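Local atomic coordinates of hypothetical protein TM1380 (Thermotoga maritima, PDB entry 1Z85), a protein that probably methylates N3 of a specific uridine in 16S ribosomal RNA, using S-adenosyl-L-methionine as the methyl donor, as a member of the RsmE family. Residues 28-36 and 133-141; 156-166 and 196-207. All coordinates share one frame; numbering follows the deposited sequence.

Overall arrangement
From the N terminus, the chain first builds the PUA-like domain, whose helix 30-38 follows strand 25-28 directly. Interaction 1 closes when helix 128-142, part of the methyltransferase domain, returns to that early helix, spanning 96 residues that hold both the rest of the small mixed sheet and the start of the parallel one; it thus ties the two domains together. Interaction 2 opens only afterwards and closes a shorter loop of 29 residues, joining strand 161-165 to helix 194-201 and to edge strand 205-206 within the alpha/beta knot domain. The two therefore follow in series, neither nested nor crossed, on opposite sides of the chain's centre, their nearest atoms about 17 Å apart.

Interaction 1. Residues 28-36 and 133-141; sequences FDEREAHHM and IVVREAAKQ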
ATOM      1  N   PHE B  28     -29.228 -13.951   7.975  1.00 41.10           N
ATOM      2  CA  PHE B  28     -28.472 -12.860   7.382  1.00 40.40           C
ATOM      3  C   PHE B  28     -29.261 -11.562   7.447  1.00 42.15           C
ATOM      4  O   PHE B  28     -30.482 -11.571   7.230  1.00 41.35           O
ATOM      5  CB  PHE B  28     -28.182 -13.170   5.919  1.00 40.80           C
ATOM      6  CG  PHE B  28     -27.519 -14.508   5.685  1.00 38.69           C
ATOM      7  CD1 PHE B  28     -28.270 -15.667   5.618  1.00 39.49           C
ATOM      8  CD2 PHE B  28     -26.153 -14.587   5.465  1.00 37.69           C
ATOM      9  CE1 PHE B  28     -27.664 -16.872   5.370  1.00 39.10           C
ATOM     10  CE2 PHE B  28     -25.531 -15.805   5.216  1.00 39.86           C
ATOM     11  CZ  PHE B  28     -26.283 -16.940   5.158  1.00 36.35           C
ATOM     12  N   ASP B  29     -28.565 -10.458   7.725  1.00 41.03           N
ATOM     13  CA  ASP B  29     -29.191  -9.140   7.813  1.00 44.53           C
ATOM     14  C   ASP B  29     -29.447  -8.498   6.438  1.00 47.36           C
ATOM     15  O   ASP B  29     -29.213  -9.123   5.385  1.00 49.97           O
ATOM     16  CB  ASP B  29     -28.385  -8.216   8.743  1.00 44.14           C
ATOM     17  CG  ASP B  29     -27.015  -7.821   8.182  1.00 47.34           C
ATOM     18  OD1 ASP B  29     -26.649  -8.232   7.062  1.00 42.20           O
ATOM     19  OD2 ASP B  29     -26.305  -7.064   8.879  1.00 46.16           O
ATOM     20  N   GLU B  30     -29.957  -7.266   6.444  1.00 48.33           N
ATOM     21  CA  GLU B  30     -30.401  -6.629   5.193  1.00 48.07           C
ATOM     22  C   GLU B  30     -29.250  -6.414   4.241  1.00 48.11           C
ATOM     23  O   GLU B  30     -29.388  -6.575   3.040  1.00 47.98           O
ATOM     24  CB  GLU B  30     -31.065  -5.287   5.456  1.00 48.20           C
ATOM     25  CG  GLU B  30     -31.447  -4.552   4.173  1.00 47.03           C
ATOM     26  CD  GLU B  30     -32.416  -3.422   4.400  1.00 48.86           C
ATOM     27  OE1 GLU B  30     -32.870  -3.220   5.561  1.00 49.36           O
ATOM     28  OE2 GLU B  30     -32.719  -2.729   3.400  1.00 45.25           O
ATOM     29  N   ARG B  31     -28.112  -6.040   4.806  1.00 48.53           N
ATOM     30  CA  ARG B  31     -26.910  -5.792   4.050  1.00 47.63           C
ATOM     31  C   ARG B  31     -26.515  -7.010   3.240  1.00 46.94           C
ATOM     32  O   ARG B  31     -26.233  -6.880   2.059  1.00 47.18           O
ATOM     33  CB  ARG B  31     -25.801  -5.377   5.007  1.00 49.50           C
ATOM     34  CG  ARG B  31     -24.410  -5.423   4.421  1.00 53.62           C
ATOM     35  CD  ARG B  31     -23.438  -4.725   5.342  1.00 48.43           C
ATOM     36  NE  ARG B  31     -23.721  -3.310   5.309  1.00 44.05           N
ATOM     37  CZ  ARG B  31     -23.105  -2.418   4.532  1.00 52.67           C
ATOM     38  NH1 ARG B  31     -22.094  -2.755   3.719  1.00 48.98           N
ATOM     39  NH2 ARG B  31     -23.485  -1.152   4.611  1.00 46.57           N
ATOM     40  N   GLU B  32     -26.522  -8.188   3.861  1.00 46.54           N
ATOM     41  CA  GLU B  32     -26.149  -9.424   3.151  1.00 46.91           C
ATOM     42  C   GLU B  32     -27.165  -9.805   2.097  1.00 45.68           C
ATOM     43  O   GLU B  32     -26.778 -10.239   1.014  1.00 47.71           O
ATOM     44  CB  GLU B  32     -25.976 -10.633   4.086  1.00 46.27           C
ATOM     45  CG  GLU B  32     -24.806 -10.582   5.027  1.00 52.58           C
ATOM     46  CD  GLU B  32     -23.457 -10.316   4.341  1.00 55.31           C
ATOM     47  OE1 GLU B  32     -22.920 -11.234   3.669  1.00 48.49           O
ATOM     48  OE2 GLU B  32     -22.945  -9.181   4.495  1.00 49.94           O
ATOM     49  N   ALA B  33     -28.452  -9.674   2.404  1.00 43.60           N
ATOM     50  CA  ALA B  33     -29.475 -10.029   1.424  1.00 44.66           C
ATOM     51  C   ALA B  33     -29.343  -9.204   0.142  1.00 45.63           C
ATOM     52  O   ALA B  33     -29.614  -9.718  -0.945  1.00 48.28           O
ATOM     53  CB  ALA B  33     -30.877  -9.887   2.008  1.00 43.26           C
ATOM     54  N   HIS B  34     -28.964  -7.934   0.262  1.00 44.88           N
ATOM     55  CA  HIS B  34     -28.726  -7.103  -0.915  1.00 47.83           C
ATOM     56  C   HIS B  34     -27.547  -7.619  -1.730  1.00 49.66           C
ATOM     57  O   HIS B  34     -27.579  -7.576  -2.947  1.00 51.70           O
ATOM     58  CB  HIS B  34     -28.470  -5.639  -0.530  1.00 49.12           C
ATOM     59  CG  HIS B  34     -28.203  -4.744  -1.707  1.00 51.48           C
ATOM     60  ND1 HIS B  34     -26.950  -4.235  -1.990  1.00 57.39           N
ATOM     61  CD2 HIS B  34     -29.019  -4.294  -2.689  1.00 57.15           C
ATOM     62  CE1 HIS B  34     -27.010  -3.497  -3.082  1.00 53.93           C
ATOM     63  NE2 HIS B  34     -28.255  -3.514  -3.525  1.00 59.36           N
ATOM     64  N   HIS B  35     -26.518  -8.112  -1.047  1.00 52.50           N
ATOM     65  CA  HIS B  35     -25.282  -8.587  -1.690  1.00 53.79           C
ATOM     66  C   HIS B  35     -25.582  -9.873  -2.423  1.00 50.62           C
ATOM     67  O   HIS B  35     -25.011 -10.130  -3.467  1.00 48.77           O
ATOM     68  CB  HIS B  35     -24.139  -8.695  -0.632  1.00 57.14           C
ATOM     69  CG  HIS B  35     -22.925  -9.485  -1.052  1.00 66.34           C
ATOM     70  ND1 HIS B  35     -22.119 -10.137  -0.135  1.00 72.49           N
ATOM     71  CD2 HIS B  35     -22.368  -9.719  -2.268  1.00 72.07           C
ATOM     72  CE1 HIS B  35     -21.131 -10.748  -0.766  1.00 74.06           C
ATOM     73  NE2 HIS B  35     -21.260 -10.512  -2.062  1.00 76.45           N
HETATM   74  N   MSE B  36     -26.519 -10.652  -1.900  1.00 50.28           N
HETATM   75  CA  MSE B  36     -26.938 -11.904  -2.549  1.00 53.66           C
HETATM   76  C   MSE B  36     -27.783 -11.642  -3.800  1.00 49.94           C
HETATM   77  O   MSE B  36     -27.598 -12.300  -4.809  1.00 48.95           O
HETATM   78  CB  MSE B  36     -27.724 -12.778  -1.576  1.00 52.89           C
HETATM   79  CG  MSE B  36     -26.895 -13.315  -0.407  1.00 56.83           C
HETATM   80 SE   MSE B  36     -27.948 -14.385   0.911  1.00 65.13          SE
HETATM   81  CE  MSE B  36     -26.413 -15.139   2.044  1.00 61.75           C
ATOM     82  N   ILE B 133     -18.837  -2.979  10.207  1.00 36.47           N
ATOM     83  CA  ILE B 133     -19.159  -3.234   8.798  1.00 35.77           C
ATOM     84  C   ILE B 133     -17.914  -3.223   7.892  1.00 38.49           C
ATOM     85  O   ILE B 133     -17.826  -3.987   6.923  1.00 37.09           O
ATOM     86  CB  ILE B 133     -20.224  -2.233   8.292  1.00 35.51           C
ATOM     87  CG1 ILE B 133     -21.559  -2.533   8.993  1.00 43.05           C
ATOM     88  CG2 ILE B 133     -20.421  -2.312   6.755  1.00 38.97           C
ATOM     89  CD1 ILE B 133     -22.553  -1.440   8.826  1.00 54.92           C
ATOM     90  N   VAL B 134     -16.957  -2.342   8.173  1.00 38.68           N
ATOM     91  CA  VAL B 134     -15.770  -2.228   7.326  1.00 36.74           C
ATOM     92  C   VAL B 134     -14.981  -3.513   7.519  1.00 39.30           C
ATOM     93  O   VAL B 134     -14.489  -4.094   6.560  1.00 36.13           O
ATOM     94  CB  VAL B 134     -14.861  -1.001   7.723  1.00 38.77           C
ATOM     95  CG1 VAL B 134     -13.577  -1.004   6.906  1.00 39.84           C
ATOM     96  CG2 VAL B 134     -15.556   0.322   7.506  1.00 37.56           C
ATOM     97  N   VAL B 135     -14.834  -3.937   8.773  1.00 35.90           N
ATOM     98  CA  VAL B 135     -14.211  -5.237   9.090  1.00 36.11           C
ATOM     99  C   VAL B 135     -14.904  -6.431   8.410  1.00 34.24           C
ATOM    100  O   VAL B 135     -14.277  -7.276   7.769  1.00 35.62           O
ATOM    101  CB  VAL B 135     -14.215  -5.464  10.623  1.00 37.43           C
ATOM    102  CG1 VAL B 135     -13.922  -6.923  10.949  1.00 40.73           C
ATOM    103  CG2 VAL B 135     -13.221  -4.502  11.277  1.00 33.40           C
ATOM    104  N   ARG B 136     -16.208  -6.491   8.542  1.00 35.25           N
ATOM    105  CA  ARG B 136     -16.966  -7.545   7.894  1.00 36.19           C
ATOM    106  C   ARG B 136     -16.683  -7.558   6.388  1.00 37.14           C
ATOM    107  O   ARG B 136     -16.385  -8.574   5.823  1.00 36.66           O
ATOM    108  CB  ARG B 136     -18.448  -7.330   8.158  1.00 36.59           C
ATOM    109  CG  ARG B 136     -19.316  -8.391   7.556  1.00 41.87           C
ATOM    110  CD  ARG B 136     -20.619  -7.839   7.035  1.00 51.56           C
ATOM    111  NE  ARG B 136     -21.442  -7.412   8.149  1.00 42.82           N
ATOM    112  CZ  ARG B 136     -22.771  -7.432   8.175  1.00 42.57           C
ATOM    113  NH1 ARG B 136     -23.497  -7.866   7.137  1.00 37.38           N
ATOM    114  NH2 ARG B 136     -23.376  -7.019   9.280  1.00 43.08           N
ATOM    115  N   GLU B 137     -16.826  -6.425   5.722  1.00 39.69           N
ATOM    116  CA  GLU B 137     -16.757  -6.435   4.261  1.00 42.14           C
ATOM    117  C   GLU B 137     -15.352  -6.805   3.829  1.00 40.98           C
ATOM    118  O   GLU B 137     -15.192  -7.585   2.922  1.00 39.47           O
ATOM    119  CB  GLU B 137     -17.205  -5.088   3.649  1.00 43.99           C
ATOM    120  CG  GLU B 137     -18.738  -4.761   3.853  1.00 46.57           C
ATOM    121  CD  GLU B 137     -19.722  -5.761   3.175  1.00 55.18           C
ATOM    122  OE1 GLU B 137     -19.296  -6.738   2.527  1.00 59.45           O
ATOM    123  OE2 GLU B 137     -20.943  -5.574   3.289  1.00 53.85           O
ATOM    124  N   ALA B 138     -14.344  -6.278   4.511  1.00 40.00           N
ATOM    125  CA  ALA B 138     -12.935  -6.654   4.236  1.00 39.89           C
ATOM    126  C   ALA B 138     -12.643  -8.134   4.462  1.00 39.35           C
ATOM    127  O   ALA B 138     -12.028  -8.804   3.622  1.00 40.02           O
ATOM    128  CB  ALA B 138     -11.980  -5.811   5.081  1.00 39.33           C
ATOM    129  N   ALA B 139     -13.060  -8.654   5.596  1.00 38.24           N
ATOM    130  CA  ALA B 139     -12.897 -10.069   5.893  1.00 35.97           C
ATOM    131  C   ALA B 139     -13.583 -10.950   4.856  1.00 40.49           C
ATOM    132  O   ALA B 139     -13.026 -11.957   4.450  1.00 36.71           O
ATOM    133  CB  ALA B 139     -13.450 -10.343   7.299  1.00 44.02           C
ATOM    134  N   LYS B 140     -14.791 -10.594   4.412  1.00 42.94           N
ATOM    135  CA  LYS B 140     -15.488 -11.431   3.409  1.00 44.91           C
ATOM    136  C   LYS B 140     -14.649 -11.466   2.141  1.00 42.98           C
ATOM    137  O   LYS B 140     -14.522 -12.506   1.521  1.00 42.45           O
ATOM    138  CB  LYS B 140     -16.905 -10.929   3.082  1.00 45.08           C
ATOM    139  CG  LYS B 140     -17.959 -11.246   4.135  1.00 47.73           C
ATOM    140  CD  LYS B 140     -19.145 -10.244   4.085  1.00 46.43           C
ATOM    141  CE  LYS B 140     -19.721 -10.075   2.663  1.00 49.59           C
ATOM    142  NZ  LYS B 140     -20.949  -9.222   2.641  1.00 53.04           N
ATOM    143  N   GLN B 141     -14.035 -10.335   1.797  1.00 41.70           N
ATOM    144  CA  GLN B 141     -13.138 -10.290   0.652  1.00 40.30           C
ATOM    145  C   GLN B 141     -11.819 -11.089   0.841  1.00 41.12           C
ATOM    146  O   GLN B 141     -11.358 -11.784  -0.095  1.00 40.86           O
ATOM    147  CB  GLN B 141     -12.887  -8.839   0.245  1.00 39.54           C
ATOM    148  CG  GLN B 141     -12.694  -8.629  -1.260  1.00 46.03           C
TER
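Ile133 lays CG2 over the centre of one face of the Arg31 guanidinium, 3.5 Å from CZ. One turn on, Arg136 meets Asp29 end-on: NH1 binds OD1, and NH2 binds OD2 at 3.0 Å, both syn but tilted out of the carboxylate plane, with the two flat groups 24° apart. The same NH1 reaches Glu32 OE2 on its anti side, also tilted, at 3.0 Å, while Arg31 CD rests over a face of this guanidinium. Asp29 is also the N-cap of helix 30-38, its OD1 taking Glu32 N from the opposite face to Arg136 NH1. A leucine in place of Arg136 would probably leave the Asp29 carboxylate with its capping bond but without its cationic mate. Glu137, its chain folded at chi2 (-63°), offers OE2 to Arg31 NH1 at 3.1 Å in a nearly straight bond, and OE1 to Lys140 NZ. Lys140 ends the row: NZ takes the syn lone pair of Glu32 OE2 at 2.7 Å and donates to His35 ND1 at 3.1 Å, tilted from the ring plane. Tyr18 N holds Glu32 OE1 from strand 16-22. Alternating charges join the PUA-like and methyltransferase domains, and the cations around Glu32 probably stabilise its buried carboxylate as an anion.

Interaction 2. Residues 156-166 and 196-207; sequences LEFSGNVITLD and ERELLRSSTTIV
Thr164 and Thr204 cross at about a right angle, and their hydroxyls meet: Thr164 OG1 donates to Thr204 OG1 at 2.6 Å, and Thr204 OG1 in turn donates to Leu200 O. Thr204 can do this because OG1 sits between its backbone N and carbonyl carbon (chi1 85°), leaving CG2 to press on Val162 CG1 at a tight 3.5 Å. Leu200 lies across Thr164 and turns CD1 obliquely toward Leu156 CD1, 4.2 Å away; its CD2 meets the edge of the Phe158 ring. Alongside, strand 205-206, at an edge of the parallel sheet of the alpha/beta knot (SPOUT) domain, pairs with 161-165, whose other neighbour is strand 182-186: Thr164 N binds Thr205 O at 2.7 Å, and Val207 N binds Thr164 O. Ile163 and Thr205 point to one face, Thr164 and Ile206 to the other, where helix 194-201 packs. The Arg197 and Asp166 side chains cross at about a right angle, their flat groups 50° apart; Arg197 NH1 reaches Asp166 OD2 at 3.0 Å from above the carboxylate plane. The two hydroxyls in series thus give the buried Thr164 OG1 an acceptor and link strand 161-165 to the backbone of Leu200, while the salt bridge ties Asp166 to the same helix.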
ATOM      1  N   LEU B 156      -3.389   5.896  26.399  1.00 43.07           N
ATOM      2  CA  LEU B 156      -2.212   5.293  25.809  1.00 44.10           C
ATOM      3  C   LEU B 156      -1.372   4.627  26.906  1.00 45.02           C
ATOM      4  O   LEU B 156      -0.233   5.034  27.199  1.00 44.94           O
ATOM      5  CB  LEU B 156      -1.393   6.320  25.053  1.00 45.21           C
ATOM      6  CG  LEU B 156      -2.058   6.902  23.812  1.00 43.27           C
ATOM      7  CD1 LEU B 156      -1.165   8.060  23.329  1.00 39.93           C
ATOM      8  CD2 LEU B 156      -2.295   5.872  22.707  1.00 38.16           C
ATOM      9  N   GLU B 157      -1.949   3.580  27.478  1.00 42.65           N
ATOM     10  CA  GLU B 157      -1.317   2.771  28.477  1.00 42.35           C
ATOM     11  C   GLU B 157      -1.408   1.322  28.018  1.00 43.58           C
ATOM     12  O   GLU B 157      -2.434   0.876  27.528  1.00 47.24           O
ATOM     13  CB  GLU B 157      -2.006   2.991  29.795  1.00 46.67           C
ATOM     14  CG  GLU B 157      -1.649   4.335  30.430  1.00 50.49           C
ATOM     15  CD  GLU B 157      -2.463   4.644  31.669  1.00 55.62           C
ATOM     16  OE1 GLU B 157      -3.329   3.821  32.035  1.00 59.67           O
ATOM     17  OE2 GLU B 157      -2.253   5.722  32.267  1.00 61.19           O
ATOM     18  N   PHE B 158      -0.310   0.598  28.125  1.00 43.68           N
ATOM     19  CA  PHE B 158      -0.220  -0.732  27.552  1.00 45.65           C
ATOM     20  C   PHE B 158       0.637  -1.627  28.410  1.00 42.67           C
ATOM     21  O   PHE B 158       1.357  -1.162  29.301  1.00 43.52           O
ATOM     22  CB  PHE B 158       0.438  -0.716  26.154  1.00 44.24           C
ATOM     23  CG  PHE B 158      -0.069   0.342  25.255  1.00 45.24           C
ATOM     24  CD1 PHE B 158      -1.293   0.209  24.646  1.00 35.73           C
ATOM     25  CD2 PHE B 158       0.683   1.472  24.995  1.00 47.75           C
ATOM     26  CE1 PHE B 158      -1.784   1.199  23.808  1.00 38.08           C
ATOM     27  CE2 PHE B 158       0.191   2.464  24.138  1.00 40.91           C
ATOM     28  CZ  PHE B 158      -1.053   2.306  23.550  1.00 36.73           C
ATOM     29  N   SER B 159       0.562  -2.911  28.098  1.00 41.80           N
ATOM     30  CA  SER B 159       1.555  -3.850  28.547  1.00 45.99           C
ATOM     31  C   SER B 159       2.234  -4.547  27.349  1.00 45.51           C
ATOM     32  O   SER B 159       1.704  -4.624  26.217  1.00 40.01           O
ATOM     33  CB  SER B 159       0.938  -4.858  29.523  1.00 49.07           C
ATOM     34  OG  SER B 159       0.268  -5.884  28.811  1.00 54.79           O
ATOM     35  N   GLY B 160       3.440  -5.001  27.603  1.00 43.51           N
ATOM     36  CA  GLY B 160       4.196  -5.723  26.621  1.00 47.80           C
ATOM     37  C   GLY B 160       4.925  -4.812  25.657  1.00 47.46           C
ATOM     38  O   GLY B 160       5.104  -3.619  25.887  1.00 49.05           O
ATOM     39  N   ASN B 161       5.343  -5.423  24.568  1.00 47.29           N
ATOM     40  CA  ASN B 161       6.104  -4.773  23.522  1.00 44.81           C
ATOM     41  C   ASN B 161       5.182  -3.831  22.764  1.00 42.23           C
ATOM     42  O   ASN B 161       4.194  -4.286  22.228  1.00 43.90           O
ATOM     43  CB  ASN B 161       6.636  -5.872  22.587  1.00 47.41           C
ATOM     44  CG  ASN B 161       7.880  -5.472  21.857  1.00 40.40           C
ATOM     45  OD1 ASN B 161       8.177  -4.295  21.710  1.00 40.07           O
ATOM     46  ND2 ASN B 161       8.610  -6.456  21.381  1.00 45.16           N
ATOM     47  N   VAL B 162       5.480  -2.533  22.755  1.00 38.17           N
ATOM     48  CA  VAL B 162       4.760  -1.577  21.927  1.00 38.17           C
ATOM     49  C   VAL B 162       5.706  -0.874  20.956  1.00 37.71           C
ATOM     50  O   VAL B 162       6.825  -0.499  21.304  1.00 34.47           O
ATOM     51  CB  VAL B 162       4.034  -0.524  22.774  1.00 39.66           C
ATOM     52  CG1 VAL B 162       3.036   0.274  21.930  1.00 40.18           C
ATOM     53  CG2 VAL B 162       3.314  -1.176  24.008  1.00 34.88           C
ATOM     54  N   ILE B 163       5.240  -0.744  19.718  1.00 40.44           N
ATOM     55  CA  ILE B 163       5.946  -0.063  18.642  1.00 41.03           C
ATOM     56  C   ILE B 163       5.071   1.112  18.187  1.00 40.69           C
ATOM     57  O   ILE B 163       3.892   0.911  17.871  1.00 41.04           O
ATOM     58  CB  ILE B 163       6.106  -0.979  17.401  1.00 42.28           C
ATOM     59  CG1 ILE B 163       6.678  -2.337  17.764  1.00 46.96           C
ATOM     60  CG2 ILE B 163       7.003  -0.309  16.327  1.00 48.24           C
ATOM     61  CD1 ILE B 163       8.100  -2.291  18.073  1.00 46.80           C
ATOM     62  N   THR B 164       5.637   2.312  18.127  1.00 40.03           N
ATOM     63  CA  THR B 164       4.882   3.493  17.689  1.00 42.63           C
ATOM     64  C   THR B 164       5.335   3.915  16.292  1.00 42.43           C
ATOM     65  O   THR B 164       6.511   4.151  16.070  1.00 39.21           O
ATOM     66  CB  THR B 164       5.056   4.654  18.675  1.00 43.32           C
ATOM     67  OG1 THR B 164       4.561   4.260  19.949  1.00 41.53           O
ATOM     68  CG2 THR B 164       4.275   5.895  18.218  1.00 49.22           C
ATOM     69  N   LEU B 165       4.389   3.953  15.360  1.00 44.40           N
ATOM     70  CA  LEU B 165       4.577   4.567  14.058  1.00 48.53           C
ATOM     71  C   LEU B 165       4.278   6.092  14.092  1.00 49.39           C
ATOM     72  O   LEU B 165       3.121   6.524  13.985  1.00 47.37           O
ATOM     73  CB  LEU B 165       3.667   3.895  13.014  1.00 49.47           C
ATOM     74  CG  LEU B 165       3.598   4.538  11.613  1.00 51.26           C
ATOM     75  CD1 LEU B 165       5.009   4.791  11.013  1.00 56.77           C
ATOM     76  CD2 LEU B 165       2.731   3.653  10.700  1.00 52.83           C
ATOM     77  N   ASP B 166       5.335   6.876  14.220  1.00 52.27           N
ATOM     78  CA  ASP B 166       5.291   8.325  14.093  1.00 57.19           C
ATOM     79  C   ASP B 166       5.317   8.644  12.595  1.00 61.70           C
ATOM     80  O   ASP B 166       6.309   8.384  11.893  1.00 60.30           O
ATOM     81  CB  ASP B 166       6.522   8.939  14.790  1.00 57.21           C
ATOM     82  CG  ASP B 166       6.502  10.468  14.814  1.00 59.65           C
ATOM     83  OD1 ASP B 166       5.483  11.090  14.435  1.00 57.62           O
ATOM     84  OD2 ASP B 166       7.524  11.060  15.208  1.00 58.74           O
ATOM     85  N   GLU B 196       1.555  13.376  24.539  1.00 43.17           N
ATOM     86  CA  GLU B 196       1.475  12.043  23.936  1.00 41.84           C
ATOM     87  C   GLU B 196       2.870  11.502  23.630  1.00 42.55           C
ATOM     88  O   GLU B 196       3.158  10.326  23.825  1.00 43.49           O
ATOM     89  CB  GLU B 196       0.609  12.069  22.655  1.00 39.37           C
ATOM     90  CG  GLU B 196      -0.887  12.367  22.928  1.00 38.70           C
ATOM     91  CD  GLU B 196      -1.722  12.643  21.702  1.00 43.38           C
ATOM     92  OE1 GLU B 196      -1.188  13.218  20.732  1.00 40.79           O
ATOM     93  OE2 GLU B 196      -2.938  12.298  21.741  1.00 38.10           O
ATOM     94  N   ARG B 197       3.732  12.363  23.125  1.00 43.97           N
ATOM     95  CA  ARG B 197       5.055  11.942  22.699  1.00 44.93           C
ATOM     96  C   ARG B 197       5.884  11.521  23.899  1.00 44.32           C
ATOM     97  O   ARG B 197       6.546  10.508  23.854  1.00 48.16           O
ATOM     98  CB  ARG B 197       5.730  13.076  21.963  1.00 43.83           C
ATOM     99  CG  ARG B 197       6.821  12.624  21.033  1.00 53.62           C
ATOM    100  CD  ARG B 197       7.380  13.821  20.218  1.00 52.16           C
ATOM    101  NE  ARG B 197       6.588  14.025  19.011  1.00 49.13           N
ATOM    102  CZ  ARG B 197       6.644  13.217  17.965  1.00 55.97           C
ATOM    103  NH1 ARG B 197       7.444  12.155  17.988  1.00 63.72           N
ATOM    104  NH2 ARG B 197       5.882  13.451  16.903  1.00 62.11           N
ATOM    105  N   GLU B 198       5.838  12.286  24.979  1.00 45.19           N
ATOM    106  CA  GLU B 198       6.542  11.911  26.200  1.00 45.30           C
ATOM    107  C   GLU B 198       6.046  10.577  26.696  1.00 44.98           C
ATOM    108  O   GLU B 198       6.833   9.727  27.043  1.00 48.26           O
ATOM    109  CB  GLU B 198       6.384  12.969  27.316  1.00 48.38           C
ATOM    110  N   LEU B 199       4.741  10.397  26.707  1.00 44.17           N
ATOM    111  CA  LEU B 199       4.124   9.162  27.140  1.00 46.33           C
ATOM    112  C   LEU B 199       4.560   7.957  26.319  1.00 47.33           C
ATOM    113  O   LEU B 199       4.752   6.868  26.860  1.00 49.47           O
ATOM    114  CB  LEU B 199       2.607   9.281  27.016  1.00 48.18           C
ATOM    115  CG  LEU B 199       1.758   8.704  28.142  1.00 55.70           C
ATOM    116  CD1 LEU B 199       0.243   8.847  27.804  1.00 44.49           C
ATOM    117  CD2 LEU B 199       2.150   7.248  28.416  1.00 60.28           C
ATOM    118  N   LEU B 200       4.685   8.148  25.007  1.00 47.79           N
ATOM    119  CA  LEU B 200       5.042   7.069  24.074  1.00 45.61           C
ATOM    120  C   LEU B 200       6.536   6.819  23.901  1.00 46.83           C
ATOM    121  O   LEU B 200       6.930   5.708  23.536  1.00 42.15           O
ATOM    122  CB  LEU B 200       4.459   7.357  22.705  1.00 45.13           C
ATOM    123  CG  LEU B 200       2.943   7.261  22.645  1.00 43.99           C
ATOM    124  CD1 LEU B 200       2.503   7.905  21.373  1.00 40.66           C
ATOM    125  CD2 LEU B 200       2.469   5.800  22.764  1.00 36.74           C
ATOM    126  N   ARG B 201       7.368   7.840  24.130  1.00 48.30           N
ATOM    127  CA  ARG B 201       8.829   7.659  24.085  1.00 49.16           C
ATOM    128  C   ARG B 201       9.237   6.784  25.266  1.00 50.17           C
ATOM    129  O   ARG B 201       9.971   5.792  25.117  1.00 50.57           O
ATOM    130  CB  ARG B 201       9.564   9.005  24.176  1.00 51.09           C
ATOM    131  CG  ARG B 201       9.409   9.903  22.941  1.00 54.19           C
ATOM    132  N   SER B 202       8.726   7.170  26.428  1.00 48.61           N
ATOM    133  CA  SER B 202       8.962   6.484  27.669  1.00 50.68           C
ATOM    134  C   SER B 202       8.407   5.070  27.775  1.00 50.47           C
ATOM    135  O   SER B 202       8.816   4.333  28.658  1.00 51.95           O
ATOM    136  CB  SER B 202       8.373   7.315  28.830  1.00 51.82           C
ATOM    137  OG  SER B 202       7.001   7.009  29.013  1.00 54.02           O
ATOM    138  N   SER B 203       7.452   4.689  26.941  1.00 52.40           N
ATOM    139  CA  SER B 203       6.786   3.387  27.111  1.00 54.03           C
ATOM    140  C   SER B 203       6.862   2.451  25.894  1.00 55.12           C
ATOM    141  O   SER B 203       6.539   1.252  25.999  1.00 54.40           O
ATOM    142  CB  SER B 203       5.313   3.619  27.460  1.00 55.15           C
ATOM    143  OG  SER B 203       4.577   4.039  26.313  1.00 55.41           O
ATOM    144  N   THR B 204       7.259   2.998  24.746  1.00 55.45           N
ATOM    145  CA  THR B 204       7.216   2.266  23.485  1.00 54.06           C
ATOM    146  C   THR B 204       8.468   2.549  22.714  1.00 54.40           C
ATOM    147  O   THR B 204       9.302   3.361  23.150  1.00 53.90           O
ATOM    148  CB  THR B 204       5.995   2.660  22.592  1.00 53.99           C
ATOM    149  OG1 THR B 204       6.296   3.816  21.804  1.00 47.80           O
ATOM    150  CG2 THR B 204       4.725   2.936  23.432  1.00 56.71           C
ATOM    151  N   THR B 205       8.568   1.882  21.564  1.00 53.81           N
ATOM    152  CA  THR B 205       9.696   2.000  20.641  1.00 54.21           C
ATOM    153  C   THR B 205       9.232   2.725  19.364  1.00 56.84           C
ATOM    154  O   THR B 205       8.317   2.253  18.685  1.00 53.65           O
ATOM    155  CB  THR B 205      10.226   0.584  20.281  1.00 53.54           C
ATOM    156  OG1 THR B 205      10.783  -0.021  21.453  1.00 47.16           O
ATOM    157  CG2 THR B 205      11.273   0.618  19.126  1.00 51.94           C
ATOM    158  N   ILE B 206       9.867   3.848  19.010  1.00 60.47           N
ATOM    159  CA  ILE B 206       9.343   4.692  17.909  1.00 62.28           C
ATOM    160  C   ILE B 206      10.062   4.536  16.519  1.00 62.66           C
ATOM    161  O   ILE B 206      11.290   4.488  16.423  1.00 60.76           O
ATOM    162  CB  ILE B 206       9.189   6.183  18.365  1.00 63.20           C
ATOM    163  CG1 ILE B 206       8.622   6.244  19.814  1.00 65.17           C
ATOM    164  CG2 ILE B 206       8.293   6.955  17.367  1.00 65.55           C
ATOM    165  CD1 ILE B 206       8.020   7.607  20.275  1.00 64.08           C
ATOM    166  N   VAL B 207       9.247   4.467  15.458  1.00 63.03           N
ATOM    167  CA  VAL B 207       9.704   4.225  14.082  1.00 63.07           C
ATOM    168  C   VAL B 207       8.908   5.061  13.028  1.00 62.59           C
ATOM    169  O   VAL B 207       7.962   5.812  13.346  1.00 57.83           O
ATOM    170  CB  VAL B 207       9.635   2.677  13.722  1.00 62.82           C
ATOM    171  CG1 VAL B 207      10.195   1.794  14.869  1.00 59.66           C
ATOM    172  CG2 VAL B 207       8.209   2.240  13.350  1.00 60.89           C
TER
HETATM  173  O   HOH W   1       7.305  -1.413  24.996  1.00 49.37           O